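CRISPR-associated endonuclease/helicase Cas3 (Thermus thermophilus HB8, PDB 3SK9) cuts single-stranded DNA with its metal-dependent N-terminal HD nuclease domain, the part in this crystal, and carries a C-terminal helicase/ATPase domain, serving CRISPR defence. Local coordinates at residues Trp107-Arg119 with Pro146-Leu159. Numbering follows the deposited sequence.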
ATOM      1  N   TRP A 107     -14.083  -1.266  18.402  1.00 37.48           N
ATOM      2  CA  TRP A 107     -12.793  -1.097  17.725  1.00 37.64           C
ATOM      3  C   TRP A 107     -12.439  -2.240  16.777  1.00 37.56           C
ATOM      4  O   TRP A 107     -12.627  -3.429  17.062  1.00 35.55           O
ATOM      5  CB  TRP A 107     -11.649  -0.938  18.738  1.00 48.00           C
ATOM      6  CG  TRP A 107     -10.296  -0.944  18.077  1.00 55.97           C
ATOM      7  CD1 TRP A 107      -9.484  -2.024  17.881  1.00 56.09           C
ATOM      8  CD2 TRP A 107      -9.608   0.185  17.499  1.00 66.03           C
ATOM      9  NE1 TRP A 107      -8.338  -1.637  17.228  1.00 66.73           N
ATOM     10  CE2 TRP A 107      -8.390  -0.291  16.980  1.00 64.15           C
ATOM     11  CE3 TRP A 107      -9.908   1.548  17.375  1.00 70.00           C
ATOM     12  CZ2 TRP A 107      -7.472   0.539  16.348  1.00 70.83           C
ATOM     13  CZ3 TRP A 107      -8.992   2.375  16.750  1.00 72.84           C
ATOM     14  CH2 TRP A 107      -7.786   1.867  16.245  1.00 74.75           C
ATOM     15  N   VAL A 108     -11.854  -1.864  15.659  1.00 34.25           N
ATOM     16  CA  VAL A 108     -11.471  -2.823  14.650  1.00 30.57           C
ATOM     17  C   VAL A 108     -10.241  -2.188  14.005  1.00 25.15           C
ATOM     18  O   VAL A 108     -10.164  -0.956  13.903  1.00 26.36           O
ATOM     19  CB  VAL A 108     -12.659  -3.032  13.683  1.00 36.70           C
ATOM     20  CG1 VAL A 108     -13.057  -1.734  13.114  1.00 39.86           C
ATOM     21  CG2 VAL A 108     -12.332  -4.012  12.603  1.00 33.66           C
ATOM     22  N   ALA A 109      -9.262  -3.013  13.628  1.00 23.92           N
ATOM     23  CA  ALA A 109      -7.969  -2.514  13.141  1.00 23.27           C
ATOM     24  C   ALA A 109      -8.207  -1.840  11.801  1.00 22.78           C
ATOM     25  O   ALA A 109      -9.119  -2.257  11.085  1.00 23.35           O
ATOM     26  CB  ALA A 109      -6.967  -3.674  12.969  1.00 22.71           C
ATOM     27  N   HIS A 110      -7.412  -0.823  11.448  1.00 18.73           N
ATOM     28  CA  HIS A 110      -7.642  -0.155  10.160  1.00 20.38           C
ATOM     29  C   HIS A 110      -7.490  -1.104   8.976  1.00 20.11           C
ATOM     30  O   HIS A 110      -8.112  -0.889   7.938  1.00 18.84           O
ATOM     31  CB  HIS A 110      -6.736   1.085   9.964  1.00 22.97           C
ATOM     32  CG  HIS A 110      -5.296   0.767   9.740  1.00 23.57           C
ATOM     33  ND1 HIS A 110      -4.392   0.648  10.773  1.00 26.57           N
ATOM     34  CD2 HIS A 110      -4.592   0.552   8.603  1.00 25.14           C
ATOM     35  CE1 HIS A 110      -3.196   0.362  10.287  1.00 27.62           C
ATOM     36  NE2 HIS A 110      -3.288   0.312   8.971  1.00 27.30           N
ATOM     37  N   GLY A 111      -6.721  -2.188   9.125  1.00 17.38           N
ATOM     38  CA  GLY A 111      -6.534  -3.126   8.012  1.00 16.73           C
ATOM     39  C   GLY A 111      -7.799  -3.860   7.593  1.00 19.14           C
ATOM     40  O   GLY A 111      -7.956  -4.242   6.411  1.00 21.06           O
ATOM     41  N   VAL A 112      -8.745  -3.991   8.526  1.00 18.58           N
ATOM     42  CA  VAL A 112     -10.054  -4.566   8.211  1.00 17.20           C
ATOM     43  C   VAL A 112     -10.770  -3.626   7.249  1.00 20.09           C
ATOM     44  O   VAL A 112     -11.379  -4.061   6.245  1.00 19.81           O
ATOM     45  CB  VAL A 112     -10.911  -4.770   9.474  1.00 19.13           C
ATOM     46  CG1 VAL A 112     -12.314  -5.239   9.122  1.00 23.50           C
ATOM     47  CG2 VAL A 112     -10.251  -5.752  10.442  1.00 19.78           C
ATOM     48  N   PHE A 113     -10.721  -2.327   7.547  1.00 18.89           N
ATOM     49  CA  PHE A 113     -11.285  -1.340   6.594  1.00 18.09           C
ATOM     50  C   PHE A 113     -10.543  -1.365   5.280  1.00 16.37           C
ATOM     51  O   PHE A 113     -11.162  -1.272   4.205  1.00 18.14           O
ATOM     52  CB  PHE A 113     -11.270   0.061   7.165  1.00 18.66           C
ATOM     53  CG  PHE A 113     -12.257   0.259   8.306  1.00 21.79           C
ATOM     54  CD1 PHE A 113     -13.522   0.757   8.063  1.00 31.55           C
ATOM     55  CD2 PHE A 113     -11.906  -0.073   9.596  1.00 27.45           C
ATOM     56  CE1 PHE A 113     -14.417   0.958   9.118  1.00 24.50           C
ATOM     57  CE2 PHE A 113     -12.796   0.127  10.652  1.00 34.08           C
ATOM     58  CZ  PHE A 113     -14.041   0.638  10.407  1.00 24.75           C
ATOM     59  N   THR A 114      -9.221  -1.528   5.303  1.00 19.44           N
ATOM     60  CA  THR A 114      -8.507  -1.550   4.022  1.00 23.75           C
ATOM     61  C   THR A 114      -9.069  -2.722   3.210  1.00 22.68           C
ATOM     62  O   THR A 114      -9.342  -2.593   2.006  1.00 19.46           O
ATOM     63  CB  THR A 114      -6.980  -1.750   4.230  1.00 20.13           C
ATOM     64  OG1 THR A 114      -6.455  -0.611   4.895  1.00 19.01           O
ATOM     65  CG2 THR A 114      -6.242  -1.973   2.847  1.00 19.54           C
ATOM     66  N   GLU A 115      -9.223  -3.882   3.845  1.00 16.51           N
ATOM     67  CA  GLU A 115      -9.709  -5.034   3.092  1.00 18.20           C
ATOM     68  C   GLU A 115     -11.124  -4.769   2.498  1.00 21.82           C
ATOM     69  O   GLU A 115     -11.370  -5.041   1.330  1.00 20.36           O
ATOM     70  CB  GLU A 115      -9.677  -6.313   3.935  1.00 22.33           C
ATOM     71  CG  GLU A 115     -10.326  -7.540   3.227  1.00 17.72           C
ATOM     72  CD  GLU A 115     -10.344  -8.784   4.078  1.00 26.72           C
ATOM     73  OE1 GLU A 115      -9.833  -8.736   5.218  1.00 26.94           O
ATOM     74  OE2 GLU A 115     -10.854  -9.826   3.601  1.00 27.59           O
ATOM     75  N   LEU A 116     -12.056  -4.252   3.308  1.00 19.59           N
ATOM     76  CA  LEU A 116     -13.412  -3.979   2.800  1.00 19.36           C
ATOM     77  C   LEU A 116     -13.398  -2.963   1.663  1.00 24.06           C
ATOM     78  O   LEU A 116     -14.126  -3.135   0.703  1.00 21.76           O
ATOM     79  CB  LEU A 116     -14.316  -3.469   3.895  1.00 21.20           C
ATOM     80  CG  LEU A 116     -14.626  -4.514   4.971  1.00 23.21           C
ATOM     81  CD1 LEU A 116     -15.390  -3.849   6.121  1.00 26.05           C
ATOM     82  CD2 LEU A 116     -15.409  -5.618   4.333  1.00 29.60           C
ATOM     83  N   PHE A 117     -12.596  -1.914   1.795  1.00 19.17           N
ATOM     84  CA  PHE A 117     -12.567  -0.857   0.790  1.00 23.42           C
ATOM     85  C   PHE A 117     -12.004  -1.416  -0.507  1.00 25.60           C
ATOM     86  O   PHE A 117     -12.533  -1.150  -1.591  1.00 24.67           O
ATOM     87  CB  PHE A 117     -11.705   0.348   1.229  1.00 22.57           C
ATOM     88  CG  PHE A 117     -12.219   1.063   2.469  1.00 20.26           C
ATOM     89  CD1 PHE A 117     -13.519   0.908   2.901  1.00 20.11           C
ATOM     90  CD2 PHE A 117     -11.384   1.918   3.170  1.00 24.87           C
ATOM     91  CE1 PHE A 117     -13.970   1.587   4.020  1.00 24.20           C
ATOM     92  CE2 PHE A 117     -11.852   2.612   4.287  1.00 27.16           C
ATOM     93  CZ  PHE A 117     -13.124   2.435   4.709  1.00 31.98           C
ATOM     94  N   LEU A 118     -10.931  -2.211  -0.398  1.00 18.78           N
ATOM     95  CA  LEU A 118     -10.239  -2.662  -1.598  1.00 20.21           C
ATOM     96  C   LEU A 118     -11.065  -3.713  -2.346  1.00 21.77           C
ATOM     97  O   LEU A 118     -10.923  -3.808  -3.578  1.00 18.59           O
ATOM     98  CB  LEU A 118      -8.828  -3.184  -1.281  1.00 20.36           C
ATOM     99  CG  LEU A 118      -7.825  -2.086  -0.896  1.00 21.60           C
ATOM    100  CD1 LEU A 118      -6.385  -2.682  -0.691  1.00 21.43           C
ATOM    101  CD2 LEU A 118      -7.787  -1.010  -1.984  1.00 28.32           C
ATOM    102  N   ARG A 119     -11.897  -4.497  -1.634  1.00 20.10           N
ATOM    103  CA  ARG A 119     -12.746  -5.486  -2.297  1.00 28.35           C
ATOM    104  C   ARG A 119     -13.613  -4.753  -3.316  1.00 28.84           C
ATOM    105  O   ARG A 119     -13.794  -5.208  -4.446  1.00 30.85           O
ATOM    106  CB  ARG A 119     -13.638  -6.254  -1.304  1.00 27.58           C
ATOM    107  CG  ARG A 119     -12.878  -7.369  -0.531  1.00 23.99           C
ATOM    108  CD  ARG A 119     -13.759  -8.014   0.560  1.00 29.90           C
ATOM    109  NE  ARG A 119     -14.925  -8.712   0.021  1.00 33.44           N
ATOM    110  CZ  ARG A 119     -15.006 -10.029  -0.173  1.00 46.66           C
ATOM    111  NH1 ARG A 119     -13.969 -10.828   0.112  1.00 37.28           N
ATOM    112  NH2 ARG A 119     -16.135 -10.557  -0.659  1.00 45.16           N
ATOM    113  N   PRO A 146      -8.031 -13.458   5.651  1.00 19.91           N
ATOM    114  CA  PRO A 146      -9.144 -12.498   5.572  1.00 22.12           C
ATOM    115  C   PRO A 146      -9.767 -12.156   6.941  1.00 17.48           C
ATOM    116  O   PRO A 146      -9.887 -13.026   7.816  1.00 19.52           O
ATOM    117  CB  PRO A 146     -10.165 -13.200   4.676  1.00 23.76           C
ATOM    118  CG  PRO A 146      -9.846 -14.672   4.802  1.00 29.92           C
ATOM    119  CD  PRO A 146      -8.383 -14.797   5.129  1.00 21.17           C
ATOM    120  N   ALA A 147     -10.236 -10.930   7.071  1.00 21.43           N
ATOM    121  CA  ALA A 147     -10.936 -10.499   8.287  1.00 27.06           C
ATOM    122  C   ALA A 147     -12.159 -11.400   8.542  1.00 25.47           C
ATOM    123  O   ALA A 147     -12.843 -11.793   7.598  1.00 22.09           O
ATOM    124  CB  ALA A 147     -11.414  -9.101   8.127  1.00 21.12           C
ATOM    125  N   ASN A 148     -12.464 -11.678   9.806  1.00 19.05           N
ATOM    126  CA  ASN A 148     -13.592 -12.563  10.094  1.00 21.91           C
ATOM    127  C   ASN A 148     -14.944 -11.845  10.104  1.00 19.49           C
ATOM    128  O   ASN A 148     -15.020 -10.630  10.016  1.00 21.43           O
ATOM    129  CB  ASN A 148     -13.361 -13.306  11.435  1.00 24.20           C
ATOM    130  CG  ASN A 148     -13.252 -12.354  12.645  1.00 27.77           C
ATOM    131  OD1 ASN A 148     -14.114 -11.505  12.866  1.00 22.99           O
ATOM    132  ND2 ASN A 148     -12.190 -12.512  13.440  1.00 26.96           N
ATOM    133  N   ALA A 149     -16.013 -12.605  10.284  1.00 23.81           N
ATOM    134  CA  ALA A 149     -17.377 -12.046  10.257  1.00 27.26           C
ATOM    135  C   ALA A 149     -17.640 -10.982  11.284  1.00 27.32           C
ATOM    136  O   ALA A 149     -18.302 -10.005  10.995  1.00 27.75           O
ATOM    137  CB  ALA A 149     -18.398 -13.162  10.428  1.00 28.73           C
ATOM    138  N   GLU A 150     -17.174 -11.187  12.509  1.00 22.95           N
ATOM    139  CA  GLU A 150     -17.384 -10.213  13.551  1.00 28.09           C
ATOM    140  C   GLU A 150     -16.631  -8.906  13.238  1.00 25.86           C
ATOM    141  O   GLU A 150     -17.201  -7.828  13.379  1.00 27.46           O
ATOM    142  CB  GLU A 150     -16.967 -10.790  14.898  1.00 32.06           C
ATOM    143  CG  GLU A 150     -17.053  -9.799  16.084  1.00 42.70           C
ATOM    144  CD  GLU A 150     -18.470  -9.315  16.428  1.00 51.23           C
ATOM    145  OE1 GLU A 150     -19.474  -9.819  15.868  1.00 44.87           O
ATOM    146  OE2 GLU A 150     -18.564  -8.403  17.282  1.00 60.56           O
ATOM    147  N   GLU A 151     -15.355  -8.969  12.839  1.00 21.36           N
ATOM    148  CA  GLU A 151     -14.656  -7.747  12.429  1.00 20.18           C
ATOM    149  C   GLU A 151     -15.407  -7.000  11.313  1.00 23.70           C
ATOM    150  O   GLU A 151     -15.555  -5.791  11.362  1.00 23.39           O
ATOM    151  CB  GLU A 151     -13.275  -8.105  11.889  1.00 23.53           C
ATOM    152  CG  GLU A 151     -12.292  -8.539  12.957  1.00 26.13           C
ATOM    153  CD  GLU A 151     -10.910  -8.876  12.320  1.00 33.65           C
ATOM    154  OE1 GLU A 151     -10.872  -9.689  11.376  1.00 27.50           O
ATOM    155  OE2 GLU A 151      -9.871  -8.341  12.770  1.00 33.67           O
ATOM    156  N   LYS A 152     -15.849  -7.725  10.291  1.00 23.23           N
ATOM    157  CA  LYS A 152     -16.520  -7.069   9.174  1.00 23.98           C
ATOM    158  C   LYS A 152     -17.861  -6.475   9.617  1.00 22.89           C
ATOM    159  O   LYS A 152     -18.204  -5.367   9.189  1.00 28.48           O
ATOM    160  CB  LYS A 152     -16.687  -8.023   7.998  1.00 28.94           C
ATOM    161  CG  LYS A 152     -15.344  -8.424   7.399  1.00 30.56           C
ATOM    162  CD  LYS A 152     -15.514  -9.199   6.120  1.00 32.12           C
ATOM    163  CE  LYS A 152     -16.001 -10.610   6.381  1.00 43.05           C
ATOM    164  NZ  LYS A 152     -16.120 -11.347   5.098  1.00 45.80           N
ATOM    165  N   SER A 153     -18.594  -7.176  10.486  1.00 26.12           N
ATOM    166  CA  SER A 153     -19.844  -6.644  11.024  1.00 24.83           C
ATOM    167  C   SER A 153     -19.592  -5.337  11.760  1.00 24.98           C
ATOM    168  O   SER A 153     -20.335  -4.374  11.568  1.00 27.08           O
ATOM    169  CB  SER A 153     -20.507  -7.681  11.965  1.00 24.05           C
ATOM    170  OG  SER A 153     -21.667  -7.139  12.572  1.00 48.58           O
ATOM    171  N   ARG A 154     -18.565  -5.283  12.618  1.00 24.69           N
ATOM    172  CA  ARG A 154     -18.227  -4.039  13.321  1.00 27.69           C
ATOM    173  C   ARG A 154     -17.844  -2.919  12.384  1.00 29.25           C
ATOM    174  O   ARG A 154     -18.283  -1.794  12.579  1.00 28.92           O
ATOM    175  CB  ARG A 154     -17.036  -4.189  14.277  1.00 36.31           C
ATOM    176  CG  ARG A 154     -17.324  -4.883  15.560  1.00 41.65           C
ATOM    177  CD  ARG A 154     -16.061  -4.932  16.370  1.00 46.31           C
ATOM    178  NE  ARG A 154     -16.213  -5.730  17.569  1.00 45.33           N
ATOM    179  CZ  ARG A 154     -15.446  -5.601  18.643  1.00 53.60           C
ATOM    180  NH1 ARG A 154     -14.474  -4.700  18.667  1.00 52.71           N
ATOM    181  NH2 ARG A 154     -15.654  -6.368  19.698  1.00 56.13           N
ATOM    182  N   ALA A 155     -16.984  -3.200  11.400  1.00 23.76           N
ATOM    183  CA  ALA A 155     -16.599  -2.163  10.464  1.00 24.41           C
ATOM    184  C   ALA A 155     -17.835  -1.616   9.716  1.00 29.52           C
ATOM    185  O   ALA A 155     -17.988  -0.402   9.543  1.00 30.02           O
ATOM    186  CB  ALA A 155     -15.580  -2.705   9.472  1.00 22.16           C
ATOM    187  N   ARG A 156     -18.689  -2.512   9.242  1.00 30.09           N
ATOM    188  CA  ARG A 156     -19.845  -2.105   8.433  1.00 30.63           C
ATOM    189  C   ARG A 156     -20.806  -1.236   9.268  1.00 33.86           C
ATOM    190  O   ARG A 156     -21.471  -0.334   8.744  1.00 36.54           O
ATOM    191  CB  ARG A 156     -20.555  -3.317   7.846  1.00 31.87           C
ATOM    192  CG  ARG A 156     -19.777  -4.069   6.781  1.00 32.05           C
ATOM    193  CD  ARG A 156     -20.668  -5.106   6.113  1.00 40.58           C
ATOM    194  NE  ARG A 156     -19.978  -6.313   5.659  1.00 52.94           N
ATOM    195  CZ  ARG A 156     -19.292  -6.414   4.525  1.00 54.32           C
ATOM    196  NH1 ARG A 156     -19.154  -5.368   3.723  1.00 63.29           N
ATOM    197  NH2 ARG A 156     -18.734  -7.565   4.196  1.00 51.80           N
ATOM    198  N   ARG A 157     -20.841  -1.463  10.572  1.00 31.99           N
ATOM    199  CA  ARG A 157     -21.634  -0.597  11.464  1.00 37.09           C
ATOM    200  C   ARG A 157     -21.159   0.872  11.351  1.00 42.27           C
ATOM    201  O   ARG A 157     -21.959   1.818  11.210  1.00 39.48           O
ATOM    202  CB  ARG A 157     -21.545  -1.107  12.910  1.00 33.33           C
ATOM    203  CG  ARG A 157     -22.879  -1.479  13.545  1.00 53.87           C
ATOM    204  CD  ARG A 157     -22.712  -2.157  14.923  1.00 58.49           C
ATOM    205  NE  ARG A 157     -22.424  -3.590  14.801  1.00 62.03           N
ATOM    206  CZ  ARG A 157     -21.449  -4.241  15.443  1.00 62.01           C
ATOM    207  NH1 ARG A 157     -20.643  -3.594  16.290  1.00 63.47           N
ATOM    208  NH2 ARG A 157     -21.286  -5.555  15.248  1.00 47.22           N
ATOM    209  N   HIS A 158     -19.849   1.070  11.382  1.00 32.02           N
ATOM    210  CA  HIS A 158     -19.296   2.407  11.232  1.00 36.74           C
ATOM    211  C   HIS A 158     -19.588   2.969   9.845  1.00 40.67           C
ATOM    212  O   HIS A 158     -19.915   4.149   9.681  1.00 39.43           O
ATOM    213  CB  HIS A 158     -17.774   2.388  11.423  1.00 39.26           C
ATOM    214  CG  HIS A 158     -17.329   2.027  12.808  1.00 43.57           C
ATOM    215  ND1 HIS A 158     -17.319   2.932  13.849  1.00 47.72           N
ATOM    216  CD2 HIS A 158     -16.843   0.868  13.309  1.00 42.07           C
ATOM    217  CE1 HIS A 158     -16.858   2.336  14.936  1.00 48.90           C
ATOM    218  NE2 HIS A 158     -16.555   1.085  14.633  1.00 41.76           N
ATOM    219  N   LEU A 159     -19.459   2.127   8.839  1.00 30.64           N
ATOM    220  CA  LEU A 159     -19.565   2.590   7.465  1.00 34.90           C
ATOM    221  C   LEU A 159     -20.987   3.064   7.167  1.00 43.77           C
ATOM    222  O   LEU A 159     -21.197   3.896   6.282  1.00 37.44           O
ATOM    223  CB  LEU A 159     -19.151   1.483   6.478  1.00 36.35           C
ATOM    224  CG  LEU A 159     -17.638   1.199   6.524  1.00 34.96           C
ATOM    225  CD1 LEU A 159     -17.276   0.062   5.592  1.00 43.90           C
ATOM    226  CD2 LEU A 159     -16.853   2.484   6.195  1.00 27.71           C
TER
HETATM  227  O   HOH W   1      -9.564  -5.894  14.450  1.00 27.90           O
HETATM  228  O   HOH W   2     -12.960 -11.109   4.857  1.00 32.38           O
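Ala155 lays its methyl over one face of the Phe113 ring, a CH-pi contact with CB 4.0 Å from the ring centroid and displaced toward the rim. At the edge of the same ring, near its plane, lie Leu159 CD2 and His158 CD2. Leu159 CD2 also abuts the edge of Phe117, in plane and 3.7 Å from CE1, so one methyl joins two phenyl rims. The Arg156 guanidinium takes Leu116 CD2 over one face. Arg154 instead uses its edge: the chain, extended from CG to NE, delivers NH1 to Trp107 O at 2.8 Å, a bent bond (131° at the hydrogen) with the oxygen somewhat tilted from the guanidinium plane, while Glu150 OE2 lies at the edge in a salt bridge with NE.

Knobs-into-holes packing between steeply crossed helices is well illustrated here: helices 110-119 and 149-159 of the HD nuclease domain cross at -80°, their axes 9.9 Å apart. Leu116 enters as a knob into the hole of Lys152, Ala155, Arg156 and Leu159, its CD1 3.5 Å from Ala155 CB. Segment 107-119 also touches the second shell of the metal site: His110 NE2 hydrogen-bonds Asp75, a metal-binding residue.

Before the start of helix 149-159, Ala147 N donates to the syn lone pair of Glu115 OE1 (2.9 Å, nearly straight), which CG anti to the backbone N (chi1 174°) and an extended chain bring there; a water links OE2 to Ala147 O and Lys152 NZ. Asn148 and Glu151 close a capping box. Val112 CG2 rests 3.5 Å from Glu151 OE2, an oxygen hydrogen-bonded to His142 and, through a second water, to Ala109 N.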